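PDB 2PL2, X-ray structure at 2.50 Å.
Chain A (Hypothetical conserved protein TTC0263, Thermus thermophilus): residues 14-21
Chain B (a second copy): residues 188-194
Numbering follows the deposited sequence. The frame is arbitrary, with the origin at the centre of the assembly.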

# COMPACT_ATOMS: atom_id res chain seq x y z
N GLN A 14 15.67 4.85 -9.43
CA GLN A 14 15.22 6.24 -9.34
C GLN A 14 13.70 6.27 -9.23
O GLN A 14 13.15 6.86 -8.30
N LEU A 15 13.02 5.60 -10.16
CA LEU A 15 11.56 5.55 -10.14
C LEU A 15 11.05 4.95 -8.85
O LEU A 15 9.98 5.34 -8.37
N TYR A 16 11.79 4.00 -8.29
CA TYR A 16 11.34 3.39 -7.05
C TYR A 16 11.34 4.47 -5.98
O TYR A 16 10.38 4.60 -5.24
N ALA A 17 12.43 5.24 -5.91
CA ALA A 17 12.55 6.32 -4.93
C ALA A 17 11.49 7.39 -5.17
O ALA A 17 11.13 8.13 -4.26
N LEU A 18 10.99 7.47 -6.40
CA LEU A 18 9.95 8.43 -6.73
C LEU A 18 8.56 7.87 -6.41
O LEU A 18 7.55 8.56 -6.57
N GLY A 19 8.50 6.62 -5.96
CA GLY A 19 7.22 6.02 -5.61
C GLY A 19 6.41 5.42 -6.75
O GLY A 19 5.27 5.00 -6.56
N ARG A 20 7.00 5.37 -7.95
CA ARG A 20 6.31 4.80 -9.10
C ARG A 20 6.76 3.34 -9.23
O ARG A 20 7.62 3.00 -10.05
N TYR A 21 6.18 2.49 -8.39
CA TYR A 21 6.53 1.09 -8.34
C TYR A 21 6.15 0.30 -9.59
O TYR A 21 6.97 -0.45 -10.11
N ARG B 188 2.43 15.94 -8.56
CA ARG B 188 3.57 16.53 -9.26
C ARG B 188 4.62 15.43 -9.55
O ARG B 188 5.31 15.45 -10.58
N VAL B 189 4.76 14.48 -8.63
CA VAL B 189 5.74 13.42 -8.83
C VAL B 189 5.40 12.59 -10.06
O VAL B 189 6.23 12.40 -10.95
N ARG B 190 4.16 12.12 -10.11
CA ARG B 190 3.69 11.30 -11.22
C ARG B 190 3.85 12.01 -12.54
O ARG B 190 4.22 11.39 -13.54
N TYR B 191 3.58 13.31 -12.55
CA TYR B 191 3.69 14.11 -13.77
C TYR B 191 5.16 14.19 -14.17
O TYR B 191 5.52 14.04 -15.35
N ALA B 192 6.02 14.44 -13.19
CA ALA B 192 7.46 14.53 -13.46
C ALA B 192 7.96 13.17 -13.94
O ALA B 192 8.75 13.10 -14.86
N SER B 193 7.49 12.10 -13.32
CA SER B 193 7.89 10.76 -13.73
C SER B 193 7.49 10.55 -15.18
O SER B 193 8.26 9.98 -15.98
N ALA B 194 6.28 11.01 -15.52
CA ALA B 194 5.78 10.87 -16.88
C ALA B 194 6.66 11.66 -17.84
O ALA B 194 7.07 11.14 -18.87

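The two copies meet here through a small van der Waals contact, in which the end of a helix and the turn after it in chain A lie against one helix of chain B without a single hydrogen bond passing between the stretches. Together the two sides bury 283 Å², most of it contributed by Leu18(A) and Arg20(A) on one side and by Val189(B), Arg190(B) and Ser193(B) on the other.

The chain B residues that matter are spaced as a helix requires: Val189(B) and Ser193(B) are one turn apart, both direct their CA-to-CB bonds toward chain A, and Arg190(B) flanks them with its bond sideways. Ser193(B), buried and in the m rotamer, turns its hydroxyl back along its own helix, where OG donates to Val189(B) O at 3.0 Å. The hydroxyl proton is thereby used within the helix; the nearest neighbours that chain A offers to this oxygen are carbon atoms, and the oxygen also lies at the edge of the Arg20(A) guanidinium, near its plane, without a hydrogen bond to it. Arg20(A) CG lies 3.2 Å from Ser193(B) OG, a close approach, and Leu18(A) CD1 is 4.0 Å from the same OG. Leu15(A), m at chi1 and t at chi2, starts sideways, but its end comes nearer and places CD2 4.2 Å from Ser193(B) CB.

Leu18(A) points toward chain B and has the same m, t combination. Its CB packs 4.1 Å from Val189(B) CG1, the apolar pairing of the contact, while its CD1 is the atom that comes near the serine hydroxyl. Val189(B) is t, and its CG1 also comes within 3.2 Å of the backbone atom Leu18(A) O, so the valine methyl is set against main chain as well as side chain.

The path of chain A is set by a Schellman motif. Gly19(A) leaves helical geometry with a positive phi of 83°, and the turn is closed by Gly19(A) N to Tyr16(A) O at 2.9 Å and Arg20(A) N to Leu15(A) O at 3.0 Å. A CB at these backbone angles would be jammed against the carbonyl oxygen of Leu18(A), which by itself calls for glycine.

Beyond the turn, Arg20(A) loses 80 Å² to the other stretch, the largest share of any residue here. Its CA-to-CB bond runs sideways, but three successive m torsions fold the side chain so that its end comes nearer to chain B. Arg190(B) instead is m at chi1 and then extended, t and t, and its CG lies over one face of the Arg20(A) guanidinium. In return, Arg20(A) NH1 sits over one face of the Arg190(B) guanidinium. Arg20(A) NH2 and Arg190(B) NH1 approach to 3.6 Å, a meeting of like charges with no acidic side chain in either stretch to offset it. Arg190(B) NE finds a hydrogen-bond partner just outside the stretches.

Gln14(A), Tyr16(A), Ala17(A) and Tyr21(A) take no part in the contact, nor do Arg188(B) and Tyr191(B).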

# COMPACT_ATOMS: atom_id res chain seq x y z
CB GLN A 14 15.74 7.01 -10.56
CG GLN A 14 17.27 6.89 -10.68
CD GLN A 14 17.88 7.57 -11.89
OE1 GLN A 14 17.27 7.66 -12.96
NE2 GLN A 14 19.11 8.04 -11.73
CB LEU A 15 11.03 4.72 -11.33
CG LEU A 15 11.01 5.44 -12.68
CD1 LEU A 15 10.78 4.45 -13.78
CD2 LEU A 15 9.93 6.50 -12.69
CB TYR A 16 12.26 2.22 -6.63
CG TYR A 16 11.89 1.62 -5.29
CD1 TYR A 16 10.91 0.62 -5.18
CD2 TYR A 16 12.45 2.10 -4.11
CE1 TYR A 16 10.51 0.13 -3.93
CE2 TYR A 16 12.06 1.61 -2.86
CZ TYR A 16 11.09 0.64 -2.78
OH TYR A 16 10.69 0.20 -1.53
CB ALA A 17 13.95 6.96 -5.01
CB LEU A 18 10.04 8.84 -8.21
CG LEU A 18 11.35 9.53 -8.59
CD1 LEU A 18 11.28 10.09 -9.97
CD2 LEU A 18 11.63 10.66 -7.59
CB ARG A 20 6.67 5.60 -10.37
CG ARG A 20 6.65 7.13 -10.18
CD ARG A 20 5.28 7.63 -9.68
NE ARG A 20 4.24 7.26 -10.63
CZ ARG A 20 3.12 6.60 -10.32
NH1 ARG A 20 2.90 6.23 -9.06
NH2 ARG A 20 2.24 6.30 -11.27
CB TYR A 21 5.92 0.48 -7.09
CG TYR A 21 6.19 1.33 -5.86
CD1 TYR A 21 7.49 1.73 -5.53
CD2 TYR A 21 5.14 1.74 -5.04
CE1 TYR A 21 7.73 2.51 -4.41
CE2 TYR A 21 5.37 2.52 -3.91
CZ TYR A 21 6.67 2.90 -3.60
OH TYR A 21 6.88 3.69 -2.48
CB ARG B 188 4.22 17.62 -8.42
CG ARG B 188 3.32 18.80 -8.06
CD ARG B 188 4.08 19.91 -7.36
NE ARG B 188 3.17 20.93 -6.85
CZ ARG B 188 3.54 22.02 -6.18
NH1 ARG B 188 4.82 22.26 -5.92
NH2 ARG B 188 2.62 22.89 -5.77
CB VAL B 189 5.82 12.48 -7.59
CG1 VAL B 189 6.90 11.41 -7.81
CG2 VAL B 189 6.19 13.30 -6.36
CB ARG B 190 2.23 10.94 -10.98
CG ARG B 190 2.02 10.17 -9.69
CD ARG B 190 0.55 9.93 -9.50
NE ARG B 190 0.26 9.14 -8.31
CZ ARG B 190 -0.35 7.97 -8.35
NH1 ARG B 190 -0.72 7.46 -9.53
NH2 ARG B 190 -0.62 7.31 -7.23
CB TYR B 191 3.11 15.51 -13.52
CG TYR B 191 3.21 16.47 -14.68
CD1 TYR B 191 2.85 16.08 -15.98
CD2 TYR B 191 3.61 17.79 -14.48
CE1 TYR B 191 2.88 16.99 -17.05
CE2 TYR B 191 3.63 18.71 -15.53
CZ TYR B 191 3.27 18.30 -16.81
OH TYR B 191 3.26 19.22 -17.84
CB ALA B 192 8.22 14.96 -12.20
CB SER B 193 7.22 9.69 -12.87
OG SER B 193 7.60 9.83 -11.52
CB ALA B 194 4.35 11.35 -16.96